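Local coordinates for protein FAD-linked sulfhydryl oxidase ERV1 (Arabidopsis thaliana, PDB 2HJ3) that catalyses disulfide bond formation in other proteins with FAD as cofactor, passing electrons to oxygen, and supports import and folding of small cysteine-containing proteins in the mitochondrial intermembrane space, at residues A[46-51]-A[59-64]; A[77-82]-A[100-105]. All coordinates share one frame; numbering follows the deposited sequence.

Contact 1: A[46-51]-A[59-64]. With FAD (flavin-adenine dinucleotide), chain K; SO4 (sulfate ion), chain E; SO4 (sulfate ion), chain I; SO4 (sulfate ion), chain G.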
loop_
_atom_site.group_PDB
_atom_site.type_symbol
_atom_site.label_atom_id
_atom_site.label_comp_id
_atom_site.label_asym_id
_atom_site.label_seq_id
_atom_site.Cartn_x
_atom_site.Cartn_y
_atom_site.Cartn_z
ATOM N N ILE A 46 6.301 6.660 -4.222
ATOM C CA ILE A 46 4.921 6.779 -4.664
ATOM C C ILE A 46 4.046 7.198 -3.486
ATOM O O ILE A 46 3.246 8.122 -3.607
ATOM C CB ILE A 46 4.418 5.452 -5.283
ATOM C CG1 ILE A 46 5.187 5.185 -6.587
ATOM C CG2 ILE A 46 2.914 5.520 -5.543
ATOM C CD1 ILE A 46 4.811 3.909 -7.281
ATOM N N LEU A 47 4.209 6.544 -2.341
ATOM C CA LEU A 47 3.431 6.908 -1.152
ATOM C C LEU A 47 3.665 8.357 -0.734
ATOM O O LEU A 47 2.740 9.037 -0.289
ATOM C CB LEU A 47 3.778 6.008 0.039
ATOM C CG LEU A 47 3.209 4.593 0.082
ATOM C CD1 LEU A 47 3.771 3.869 1.288
ATOM C CD2 LEU A 47 1.698 4.641 0.159
ATOM N N SER A 48 4.900 8.832 -0.866
ATOM C CA SER A 48 5.208 10.208 -0.477
ATOM C C SER A 48 4.401 11.225 -1.290
ATOM O O SER A 48 4.197 12.357 -0.849
ATOM C CB SER A 48 6.709 10.489 -0.623
ATOM O OG SER A 48 7.108 10.508 -1.984
ATOM N N ARG A 49 3.944 10.827 -2.476
ATOM C CA ARG A 49 3.139 11.722 -3.313
ATOM C C ARG A 49 1.654 11.382 -3.263
ATOM O O ARG A 49 0.809 12.270 -3.227
ATOM C CB ARG A 49 3.546 11.623 -4.781
ATOM C CG ARG A 49 4.947 12.028 -5.124
ATOM C CD ARG A 49 5.261 11.468 -6.489
ATOM N NE ARG A 49 6.652 11.652 -6.851
ATOM C CZ ARG A 49 7.318 10.845 -7.666
ATOM N NH1 ARG A 49 6.714 9.792 -8.199
ATOM N NH2 ARG A 49 8.591 11.094 -7.946
ATOM N N MET A 50 1.355 10.085 -3.260
ATOM C CA MET A 50 -0.015 9.586 -3.309
ATOM C C MET A 50 -0.801 9.264 -2.035
ATOM O O MET A 50 -2.013 9.108 -2.108
ATOM C CB MET A 50 -0.052 8.345 -4.207
ATOM C CG MET A 50 -0.741 8.523 -5.552
ATOM S SD MET A 50 0.109 9.589 -6.723
ATOM C CE MET A 50 -0.680 11.186 -6.367
ATOM N N TYR A 51 -0.152 9.139 -0.884
ATOM C CA TYR A 51 -0.900 8.813 0.328
ATOM C C TYR A 51 -2.129 9.719 0.453
ATOM O O TYR A 51 -2.006 10.942 0.493
ATOM C CB TYR A 51 -0.011 8.942 1.562
ATOM C CG TYR A 51 -0.644 8.354 2.801
ATOM C CD1 TYR A 51 -0.929 6.990 2.877
ATOM C CD2 TYR A 51 -0.988 9.161 3.879
ATOM C CE1 TYR A 51 -1.539 6.443 4.000
ATOM C CE2 TYR A 51 -1.607 8.625 5.008
ATOM C CZ TYR A 51 -1.880 7.266 5.063
ATOM O OH TYR A 51 -2.504 6.735 6.169
ATOM N N HIS A 59 4.356 15.132 5.350
ATOM C CA HIS A 59 5.267 14.718 6.414
ATOM C C HIS A 59 6.098 13.525 5.993
ATOM O O HIS A 59 7.308 13.483 6.235
ATOM C CB HIS A 59 4.487 14.373 7.680
ATOM C CG HIS A 59 3.912 15.567 8.374
ATOM N ND1 HIS A 59 3.076 15.462 9.465
ATOM C CD2 HIS A 59 4.055 16.890 8.134
ATOM C CE1 HIS A 59 2.726 16.671 9.866
ATOM N NE2 HIS A 59 3.307 17.555 9.074
ATOM N N PHE A 60 5.445 12.558 5.358
ATOM C CA PHE A 60 6.129 11.357 4.894
ATOM C C PHE A 60 7.188 11.757 3.879
ATOM O O PHE A 60 8.286 11.197 3.857
ATOM C CB PHE A 60 5.132 10.382 4.257
ATOM C CG PHE A 60 5.705 9.021 3.990
ATOM C CD1 PHE A 60 6.051 8.178 5.045
ATOM C CD2 PHE A 60 5.919 8.585 2.689
ATOM C CE1 PHE A 60 6.604 6.916 4.802
ATOM C CE2 PHE A 60 6.469 7.333 2.434
ATOM C CZ PHE A 60 6.812 6.500 3.489
ATOM N N LYS A 61 6.853 12.737 3.047
ATOM C CA LYS A 61 7.765 13.236 2.021
ATOM C C LYS A 61 9.023 13.794 2.702
ATOM O O LYS A 61 10.145 13.482 2.306
ATOM C CB LYS A 61 7.059 14.324 1.211
ATOM C CG LYS A 61 7.526 14.478 -0.221
ATOM C CD LYS A 61 6.462 15.224 -1.024
ATOM C CE LYS A 61 6.693 15.113 -2.519
ATOM N NZ LYS A 61 5.507 15.575 -3.305
ATOM N N GLU A 62 8.823 14.614 3.732
ATOM C CA GLU A 62 9.925 15.201 4.495
ATOM C C GLU A 62 10.769 14.090 5.105
ATOM O O GLU A 62 11.979 14.026 4.891
ATOM C CB GLU A 62 9.386 16.084 5.621
ATOM C CG GLU A 62 8.669 17.341 5.165
ATOM C CD GLU A 62 7.803 17.942 6.262
ATOM O OE1 GLU A 62 8.278 18.034 7.420
ATOM O OE2 GLU A 62 6.652 18.330 5.962
ATOM N N ILE A 63 10.116 13.214 5.867
ATOM C CA ILE A 63 10.798 12.099 6.509
ATOM C C ILE A 63 11.594 11.292 5.496
ATOM O O ILE A 63 12.733 10.907 5.749
ATOM C CB ILE A 63 9.793 11.174 7.212
ATOM C CG1 ILE A 63 9.120 11.928 8.355
ATOM C CG2 ILE A 63 10.496 9.934 7.731
ATOM C CD1 ILE A 63 7.947 11.213 8.939
ATOM N N LEU A 64 10.993 11.046 4.340
ATOM C CA LEU A 64 11.650 10.277 3.292
ATOM C C LEU A 64 12.881 11.025 2.750
ATOM O O LEU A 64 13.915 10.417 2.470
ATOM C CB LEU A 64 10.644 9.992 2.173
ATOM C CG LEU A 64 10.978 8.879 1.183
ATOM C CD1 LEU A 64 11.221 7.580 1.942
ATOM C CD2 LEU A 64 9.834 8.716 0.192
HETATM P PA FAD K . -0.727 3.371 14.242
HETATM O O1A FAD K . 0.322 4.423 14.367
HETATM O O2A FAD K . -1.788 3.343 13.191
HETATM O O5B FAD K . -0.542 1.839 14.477
HETATM C C5B FAD K . -0.460 0.548 13.901
HETATM C C4B FAD K . -0.333 -0.293 15.152
HETATM O O4B FAD K . 0.916 -0.880 14.701
HETATM C C3B FAD K . -0.159 -0.019 16.673
HETATM O O3B FAD K . -1.384 -0.046 17.405
HETATM C C2B FAD K . 0.903 -0.951 17.061
HETATM O O2B FAD K . 0.508 -2.268 17.290
HETATM C C1B FAD K . 1.807 -0.873 15.824
HETATM N N9A FAD K . 2.921 0.022 15.732
HETATM C C8A FAD K . 3.189 1.304 16.272
HETATM N N7A FAD K . 4.339 1.870 16.060
HETATM C C5A FAD K . 4.993 0.933 15.270
HETATM C C6A FAD K . 6.281 0.831 14.704
HETATM N N6A FAD K . 7.169 1.814 14.961
HETATM N N1A FAD K . 6.593 -0.318 13.989
HETATM C C2A FAD K . 5.779 -1.391 13.826
HETATM N N3A FAD K . 4.480 -1.252 14.363
HETATM C C4A FAD K . 4.162 -0.076 15.100
HETATM N N1 FAD K . -1.605 11.050 10.867
HETATM C C2 FAD K . -1.632 12.394 11.189
HETATM O O2 FAD K . -2.496 12.901 11.930
HETATM N N3 FAD K . -0.571 13.065 10.603
HETATM C C4 FAD K . 0.425 12.468 9.791
HETATM O O4 FAD K . 1.214 13.337 9.294
HETATM C C4X FAD K . 0.403 11.110 9.520
HETATM N N5 FAD K . 1.282 10.421 8.613
HETATM C C5X FAD K . 1.191 9.073 8.193
HETATM C C6 FAD K . 2.068 8.553 7.216
HETATM C C7 FAD K . 1.901 7.202 6.786
HETATM C C7M FAD K . 2.839 6.713 5.671
HETATM C C8 FAD K . 0.890 6.362 7.350
HETATM C C8M FAD K . 0.597 4.888 7.096
HETATM C C9 FAD K . 0.027 6.915 8.305
HETATM C C9A FAD K . 0.071 8.263 8.744
HETATM N N10 FAD K . -0.705 9.050 9.737
HETATM C C10 FAD K . -0.686 10.379 10.085
HETATM C "C1'" FAD K . -1.575 8.296 10.576
HETATM C "C2'" FAD K . -1.075 7.743 11.870
HETATM O "O2'" FAD K . 0.359 7.465 11.770
HETATM C "C3'" FAD K . -1.957 6.726 12.528
HETATM O "O3'" FAD K . -1.970 5.563 11.718
HETATM C "C4'" FAD K . -3.260 6.966 13.275
HETATM O "O4'" FAD K . -3.134 8.163 14.091
HETATM C "C5'" FAD K . -3.699 5.922 14.219
HETATM O "O5'" FAD K . -2.828 5.629 15.317
HETATM P P FAD K . -2.921 4.270 16.082
HETATM O O1P FAD K . -2.580 4.895 17.356
HETATM O O2P FAD K . -4.145 3.458 15.886
HETATM O O3P FAD K . -1.583 3.516 15.577
HETATM S S SO4 E . 8.974 14.302 -5.383
HETATM O O1 SO4 E . 8.169 14.211 -6.618
HETATM O O2 SO4 E . 8.830 15.658 -4.815
HETATM O O3 SO4 E . 8.498 13.298 -4.406
HETATM O O4 SO4 E . 10.392 14.038 -5.701
HETATM S S SO4 I . 4.438 20.842 7.897
HETATM O O1 SO4 I . 4.192 20.217 6.583
HETATM O O2 SO4 I . 3.709 20.103 8.944
HETATM O O3 SO4 I . 5.886 20.823 8.189
HETATM O O4 SO4 I . 3.956 22.237 7.872
HETATM S S SO4 G . 10.971 8.597 -9.284
HETATM O O1 SO4 G . 10.591 9.682 -10.222
HETATM O O2 SO4 G . 11.446 9.188 -8.016
HETATM O O3 SO4 G . 9.792 7.736 -9.025
HETATM O O4 SO4 G . 12.065 7.787 -9.864
#

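Contact 2: A[77-82]-A[100-105]. With FAD (flavin-adenine dinucleotide), chain K.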
loop_
_atom_site.group_PDB
_atom_site.type_symbol
_atom_site.label_atom_id
_atom_site.label_comp_id
_atom_site.label_asym_id
_atom_site.label_seq_id
_atom_site.Cartn_x
_atom_site.Cartn_y
_atom_site.Cartn_z
ATOM N N PHE A 77 15.097 -2.811 6.318
ATOM C CA PHE A 77 13.795 -2.305 5.894
ATOM C C PHE A 77 12.802 -2.309 7.061
ATOM O O PHE A 77 12.106 -1.326 7.284
ATOM C CB PHE A 77 13.279 -3.140 4.719
ATOM C CG PHE A 77 12.050 -2.574 4.065
ATOM C CD1 PHE A 77 11.902 -1.197 3.905
ATOM C CD2 PHE A 77 11.039 -3.414 3.609
ATOM C CE1 PHE A 77 10.761 -0.667 3.302
ATOM C CE2 PHE A 77 9.896 -2.895 3.006
ATOM C CZ PHE A 77 9.755 -1.521 2.852
ATOM N N SER A 78 12.756 -3.408 7.810
ATOM C CA SER A 78 11.872 -3.513 8.975
ATOM C C SER A 78 12.164 -2.389 9.950
ATOM O O SER A 78 11.254 -1.706 10.418
ATOM C CB SER A 78 12.101 -4.820 9.726
ATOM O OG SER A 78 11.983 -5.932 8.881
ATOM N N GLN A 79 13.443 -2.216 10.268
ATOM C CA GLN A 79 13.869 -1.183 11.210
ATOM C C GLN A 79 13.528 0.192 10.671
ATOM O O GLN A 79 12.852 0.982 11.334
ATOM C CB GLN A 79 15.375 -1.278 11.455
ATOM C CG GLN A 79 15.826 -2.586 12.089
ATOM C CD GLN A 79 15.300 -2.752 13.497
ATOM O OE1 GLN A 79 14.875 -3.843 13.883
ATOM N NE2 GLN A 79 15.334 -1.673 14.282
ATOM N N TRP A 80 13.992 0.476 9.458
ATOM C CA TRP A 80 13.739 1.764 8.838
ATOM C C TRP A 80 12.257 2.132 8.899
ATOM O O TRP A 80 11.898 3.242 9.293
ATOM C CB TRP A 80 14.198 1.748 7.376
ATOM C CG TRP A 80 13.872 3.022 6.665
ATOM C CD1 TRP A 80 14.550 4.200 6.743
ATOM C CD2 TRP A 80 12.731 3.270 5.840
ATOM N NE1 TRP A 80 13.899 5.176 6.019
ATOM C CE2 TRP A 80 12.778 4.630 5.456
ATOM C CE3 TRP A 80 11.670 2.474 5.389
ATOM C CZ2 TRP A 80 11.804 5.215 4.642
ATOM C CZ3 TRP A 80 10.701 3.053 4.582
ATOM C CH2 TRP A 80 10.776 4.413 4.216
ATOM N N LEU A 81 11.397 1.195 8.513
ATOM C CA LEU A 81 9.955 1.444 8.513
ATOM C C LEU A 81 9.443 1.728 9.924
ATOM O O LEU A 81 8.504 2.497 10.108
ATOM C CB LEU A 81 9.220 0.242 7.914
ATOM C CG LEU A 81 7.786 0.470 7.430
ATOM C CD1 LEU A 81 7.725 1.656 6.476
ATOM C CD2 LEU A 81 7.301 -0.788 6.742
ATOM N N CYS A 82 10.070 1.107 10.919
ATOM C CA CYS A 82 9.684 1.312 12.311
ATOM C C CYS A 82 10.111 2.698 12.776
ATOM O O CYS A 82 9.385 3.367 13.522
ATOM C CB CYS A 82 10.317 0.237 13.196
ATOM S SG CYS A 82 10.101 0.477 14.992
ATOM N N GLU A 100 13.296 -3.041 18.093
ATOM C CA GLU A 100 14.020 -4.300 18.200
ATOM C C GLU A 100 12.994 -5.404 18.273
ATOM O O GLU A 100 13.312 -6.579 18.127
ATOM C CB GLU A 100 14.866 -4.324 19.462
ATOM C CG GLU A 100 15.940 -3.275 19.490
ATOM C CD GLU A 100 16.312 -2.905 20.904
ATOM O OE1 GLU A 100 16.697 -3.809 21.686
ATOM O OE2 GLU A 100 16.209 -1.703 21.228
ATOM N N ARG A 101 11.753 -4.999 18.500
ATOM C CA ARG A 101 10.641 -5.925 18.609
ATOM C C ARG A 101 9.760 -5.943 17.368
ATOM O O ARG A 101 8.752 -6.649 17.366
ATOM C CB ARG A 101 9.753 -5.564 19.807
ATOM C CG ARG A 101 10.376 -5.708 21.196
ATOM C CD ARG A 101 9.393 -5.169 22.244
ATOM N NE ARG A 101 9.851 -5.332 23.624
ATOM C CZ ARG A 101 9.277 -4.753 24.680
ATOM N NH1 ARG A 101 8.219 -3.963 24.521
ATOM N NH2 ARG A 101 9.755 -4.971 25.899
ATOM N N VAL A 102 10.101 -5.184 16.322
ATOM C CA VAL A 102 9.241 -5.188 15.131
ATOM C C VAL A 102 8.950 -6.594 14.657
ATOM O O VAL A 102 7.805 -6.918 14.365
ATOM C CB VAL A 102 9.826 -4.410 13.918
ATOM C CG1 VAL A 102 9.221 -3.023 13.861
ATOM C CG2 VAL A 102 11.330 -4.354 13.994
ATOM N N ASP A 103 9.985 -7.427 14.584
ATOM C CA ASP A 103 9.811 -8.804 14.135
ATOM C C ASP A 103 8.908 -9.608 15.065
ATOM O O ASP A 103 8.342 -10.625 14.664
ATOM C CB ASP A 103 11.166 -9.504 13.994
ATOM C CG ASP A 103 11.946 -9.019 12.794
ATOM O OD1 ASP A 103 11.366 -8.310 11.950
ATOM O OD2 ASP A 103 13.138 -9.351 12.679
ATOM N N ALA A 104 8.770 -9.153 16.303
ATOM C CA ALA A 104 7.911 -9.843 17.256
ATOM C C ALA A 104 6.469 -9.374 17.046
ATOM O O ALA A 104 5.522 -10.128 17.260
ATOM C CB ALA A 104 8.367 -9.551 18.690
ATOM N N ARG A 105 6.320 -8.122 16.619
ATOM C CA ARG A 105 5.007 -7.539 16.365
ATOM C C ARG A 105 4.487 -7.878 14.957
ATOM O O ARG A 105 3.276 -8.004 14.750
ATOM C CB ARG A 105 5.072 -6.015 16.555
ATOM C CG ARG A 105 3.815 -5.269 16.129
ATOM C CD ARG A 105 2.627 -5.552 17.042
ATOM N NE ARG A 105 1.384 -4.983 16.518
ATOM C CZ ARG A 105 0.651 -5.542 15.556
ATOM N NH1 ARG A 105 1.028 -6.692 15.010
ATOM N NH2 ARG A 105 -0.458 -4.947 15.130
HETATM P PA FAD K . -0.727 3.371 14.242
HETATM O O1A FAD K . 0.322 4.423 14.367
HETATM O O2A FAD K . -1.788 3.343 13.191
HETATM O O5B FAD K . -0.542 1.839 14.477
HETATM C C5B FAD K . -0.460 0.548 13.901
HETATM C C4B FAD K . -0.333 -0.293 15.152
HETATM O O4B FAD K . 0.916 -0.880 14.701
HETATM C C3B FAD K . -0.159 -0.019 16.673
HETATM O O3B FAD K . -1.384 -0.046 17.405
HETATM C C2B FAD K . 0.903 -0.951 17.061
HETATM O O2B FAD K . 0.508 -2.268 17.290
HETATM C C1B FAD K . 1.807 -0.873 15.824
HETATM N N9A FAD K . 2.921 0.022 15.732
HETATM C C8A FAD K . 3.189 1.304 16.272
HETATM N N7A FAD K . 4.339 1.870 16.060
HETATM C C5A FAD K . 4.993 0.933 15.270
HETATM C C6A FAD K . 6.281 0.831 14.704
HETATM N N6A FAD K . 7.169 1.814 14.961
HETATM N N1A FAD K . 6.593 -0.318 13.989
HETATM C C2A FAD K . 5.779 -1.391 13.826
HETATM N N3A FAD K . 4.480 -1.252 14.363
HETATM C C4A FAD K . 4.162 -0.076 15.100
HETATM N N1 FAD K . -1.605 11.050 10.867
HETATM C C2 FAD K . -1.632 12.394 11.189
HETATM O O2 FAD K . -2.496 12.901 11.930
HETATM N N3 FAD K . -0.571 13.065 10.603
HETATM C C4 FAD K . 0.425 12.468 9.791
HETATM O O4 FAD K . 1.214 13.337 9.294
HETATM C C4X FAD K . 0.403 11.110 9.520
HETATM N N5 FAD K . 1.282 10.421 8.613
HETATM C C5X FAD K . 1.191 9.073 8.193
HETATM C C6 FAD K . 2.068 8.553 7.216
HETATM C C7 FAD K . 1.901 7.202 6.786
HETATM C C7M FAD K . 2.839 6.713 5.671
HETATM C C8 FAD K . 0.890 6.362 7.350
HETATM C C8M FAD K . 0.597 4.888 7.096
HETATM C C9 FAD K . 0.027 6.915 8.305
HETATM C C9A FAD K . 0.071 8.263 8.744
HETATM N N10 FAD K . -0.705 9.050 9.737
HETATM C C10 FAD K . -0.686 10.379 10.085
HETATM C "C1'" FAD K . -1.575 8.296 10.576
HETATM C "C2'" FAD K . -1.075 7.743 11.870
HETATM O "O2'" FAD K . 0.359 7.465 11.770
HETATM C "C3'" FAD K . -1.957 6.726 12.528
HETATM O "O3'" FAD K . -1.970 5.563 11.718
HETATM C "C4'" FAD K . -3.260 6.966 13.275
HETATM O "O4'" FAD K . -3.134 8.163 14.091
HETATM C "C5'" FAD K . -3.699 5.922 14.219
HETATM O "O5'" FAD K . -2.828 5.629 15.317
HETATM P P FAD K . -2.921 4.270 16.082
HETATM O O1P FAD K . -2.580 4.895 17.356
HETATM O O2P FAD K . -4.145 3.458 15.886
HETATM O O3P FAD K . -1.583 3.516 15.577
#

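Contact 1: A[46-51]-A[59-64]
Phe-60 turns the edge of its ring to the backbone of Ser-48, CD2 lying 3.6 Å from CA of Ser-48 and close to the ring plane. Its CG is anti to the backbone N (chi1 -169°), and the ring reaches Leu-47 as well, where CE2 meets CB at 3.8 Å. From the same ring CD1 touches the flavin methyl C7M of FAD at 3.6 Å. Ser-48 is the residue most covered here: its CB also packs on CD2 of Leu-64 at 3.7 Å, while its hydroxyl bonds back to Thr-45 O. Lys-61 runs extended past the carbonyl of Ser-48, its CD 3.7 Å from Ser-48 O, and passes near Arg-49, whose CG is 4.0 Å from Lys-61 NZ. Beside both chain ends lies a sulfate, probably from the crystallisation liquor; Arg-49 NE gives a hydrogen bond to its O1 (3.0 Å). Arg-49 NH1 turns instead to a salt bridge with Asp-39 of the second subunit. An alanine here would probably leave that aspartate without its cationic mate and weaken the dimer contact. The axes of the two short helical segments come within 8.4 Å and run roughly antiparallel, at 149°. Such a pair, joined by a short turn, with the redox-active disulfide running from Cys-53 in that turn to Cys-56 in the first turn of helix 54-66, belongs to the FAD-binding four-helix bundle of the ERV/ALR sulfhydryl oxidases.

Contact 2: A[77-82]-A[100-105]
Val-102 is the main point of contact between the short helix 102-105 and helix 74-91, the last long helix of the ERV/ALR four-helix bundle, and it has by far the most surface buried. Its two methyls divide the work. CG1 presses on CB of Cys-82 at 3.5 Å, the tightest apolar touch between the segments, and lies 3.8 Å from N1A of the FAD adenine. CG2 faces the side-chain end of Gln-79. That residue, second in buried surface, sends its CB off to the side; the bend in its chain (chi2 -66°) brings the amide end back to the valine methyl, and the two side chains cross obliquely. Val-102 and Cys-82 also both touch Phe-97, in the loop that leads to this short helix.

Cys-82 has a partner in the loop and another in the cofactor. Its SG is anti to the backbone N (chi1 173°) and is joined to Cys-99 in a disulfide, which ties the chain just before Glu-100 to helix 74-91 and probably helps keep Val-102 against it. On the cofactor side SG lies 3.2 Å from N6A of the adenine, and the same amino group gives a weak hydrogen bond to the backbone O of Cys-82. Cysteine and valine thus both border the N1A edge of the adenine, at the pocket end away from the flavin.

Ser-78, one turn earlier, comes no nearer the valine than 4.2 Å, from its backbone O to CG1; its hydroxyl is bonded to Gln-74 O. No hydrogen bond links the two segments; they meet by van der Waals contact, next to the Cys-82–Cys-99 disulfide. Beyond the valine, Arg-105 reaches the ribose edge-on: NE gives a nearly straight hydrogen bond, 168° at the hydrogen, to O2B of FAD, 3.0 Å away, with that oxygen in the guanidinium plane.

In the fold
Along the chain the two contacts come in series: contact 1 joins helix 34-50 to helix 54-66, and contact 2 follows, joining helix 74-91 to the short helix 102-105. Their centres lie 19 Å apart, on opposite sides of the centre of the chain, yet within the same ERV/ALR fold. Helices 54-66 and 74-91 are consecutive, and the contacts meet directly where Leu-64 CD1 packs on Trp-80 CZ2 at 3.6 Å. FAD spans the distance between them, with its isoalloxazine ring at contact 1 and its adenosine end at contact 2. One small helical domain therefore holds both ends of the cofactor.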